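Side-chain contact in EAL/GGDEF domain protein (Methylococcus capsulatus, PDB 3ICL), which is of unknown function in detail but contains a GGDEF domain, which belongs to the nucleotide cyclase clan of sequence families: residues G28-L33 / T92-L97. The protein carries 1 engineered substitution. Numbering follows the deposited sequence.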
# COMPACT_ATOMS: atom_id res chain seq x y z
N GLY A 28 -9.41 11.19 15.97
CA GLY A 28 -9.64 12.14 14.89
C GLY A 28 -8.50 12.30 13.91
O GLY A 28 -8.68 12.88 12.84
N ASN A 29 -7.32 11.80 14.27
CA ASN A 29 -6.14 11.89 13.41
C ASN A 29 -5.27 10.68 13.70
O ASN A 29 -4.09 10.82 14.02
CB ASN A 29 -5.37 13.19 13.70
CG ASN A 29 -4.29 13.47 12.67
OD1 ASN A 29 -4.41 13.06 11.51
ND2 ASN A 29 -3.25 14.19 13.07
N PRO A 30 -5.84 9.48 13.58
CA PRO A 30 -5.13 8.23 13.84
C PRO A 30 -4.11 7.83 12.79
O PRO A 30 -4.06 8.38 11.69
CB PRO A 30 -6.26 7.22 13.93
CG PRO A 30 -7.13 7.67 12.80
CD PRO A 30 -7.17 9.19 13.01
N VAL A 31 -3.30 6.85 13.15
CA VAL A 31 -2.33 6.31 12.23
C VAL A 31 -3.11 5.24 11.49
O VAL A 31 -3.89 4.50 12.11
CB VAL A 31 -1.15 5.64 12.96
CG1 VAL A 31 -0.32 4.83 11.98
CG2 VAL A 31 -0.29 6.69 13.63
N VAL A 32 -2.95 5.18 10.18
CA VAL A 32 -3.64 4.18 9.39
C VAL A 32 -2.62 3.51 8.49
O VAL A 32 -1.75 4.16 7.91
CB VAL A 32 -4.75 4.78 8.53
CG1 VAL A 32 -5.42 3.68 7.70
CG2 VAL A 32 -5.78 5.47 9.42
N LEU A 33 -2.73 2.19 8.39
CA LEU A 33 -1.82 1.40 7.58
C LEU A 33 -2.56 0.71 6.45
O LEU A 33 -3.59 0.06 6.67
CB LEU A 33 -1.15 0.36 8.47
CG LEU A 33 0.29 -0.07 8.21
CD1 LEU A 33 1.23 1.14 8.21
CD2 LEU A 33 0.69 -1.04 9.32
N THR A 92 -9.68 11.57 6.10
CA THR A 92 -9.51 10.58 5.04
C THR A 92 -10.46 9.41 5.29
O THR A 92 -10.40 8.40 4.60
CB THR A 92 -8.08 10.00 4.97
OG1 THR A 92 -7.79 9.27 6.17
CG2 THR A 92 -7.05 11.12 4.79
N LEU A 93 -11.34 9.58 6.28
CA LEU A 93 -12.28 8.53 6.65
C LEU A 93 -11.49 7.26 6.95
O LEU A 93 -11.74 6.19 6.37
CB LEU A 93 -13.30 8.30 5.52
CG LEU A 93 -14.23 9.50 5.23
CD1 LEU A 93 -15.12 9.20 4.05
CD2 LEU A 93 -15.08 9.79 6.46
N ASN A 94 -10.53 7.39 7.86
CA ASN A 94 -9.68 6.28 8.28
C ASN A 94 -8.95 5.64 7.11
O ASN A 94 -8.83 4.41 7.03
CB ASN A 94 -10.52 5.23 9.00
CG ASN A 94 -11.27 5.80 10.18
OD1 ASN A 94 -12.50 5.84 10.20
ND2 ASN A 94 -10.52 6.26 11.18
N GLY A 95 -8.46 6.48 6.20
CA GLY A 95 -7.73 6.00 5.05
C GLY A 95 -8.53 5.54 3.85
O GLY A 95 -7.96 5.31 2.79
N ALA A 96 -9.85 5.41 3.99
CA ALA A 96 -10.67 4.95 2.87
C ALA A 96 -10.54 5.84 1.63
O ALA A 96 -10.50 5.34 0.50
CB ALA A 96 -12.13 4.85 3.29
N LEU A 97 -10.49 7.15 1.84
CA LEU A 97 -10.37 8.07 0.71
C LEU A 97 -8.99 7.97 0.07
O LEU A 97 -8.84 8.26 -1.12
CB LEU A 97 -10.65 9.52 1.15
CG LEU A 97 -12.06 9.78 1.67
CD1 LEU A 97 -12.24 11.27 1.96
CD2 LEU A 97 -13.08 9.33 0.62
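Val32 faces Gly95 with their CA atoms 6.2 Å apart, where the run leading into strand 32-38 passes the type I' turn from Leu93 to Ala96 that opens helix 96-106. No hydrogen bond joins the two segments, and the meeting is one of van der Waals contact. Both methyls of Val32 rest on the peptide that links Asn94 to Gly95. With CG1 anti to the backbone N (chi1 179°), Val32 puts this methyl 3.6 Å from Asn94 O, while its CG2 lies 3.9 Å from Asn94 C; both branches lie against the Asn94 carbonyl, CG1 nearer its O and CG2 nearer its C. Val32 CG1 also reaches to 4.2 Å from Gly95 CA, and Gly95, having no side chain, lets the methyl come this near its backbone. Further along, Pro30 offers the CG corner of its ring to the amide end of Asn94, CG to ND2 4.0 Å, the two side chains crossing at about a right angle. The turn is braced from within: Gly95 N, at the N-cap position, donates to Thr92 OG1 (2.9 Å, N-H...O angle 146°), an ST motif, and Ala96 N bonds to Leu93 O at 3.1 Å. Thr92 OG1 is hydrogen-bonded to Ala89 O as well, which ties the turn to the loop after strand 81-86. In the GGDEF domain, the contact sets the turn just before helix 96-106 against Pro30 and the first part of strand 32-38, the middle strand of the five-stranded sheet. Neighbouring strand 121-127 adds Val127, touched by Pro30 and Asn94, and Ile125, touched by Val32, while Phe159 of edge strand 156-159 meets Asn94 and Ala96.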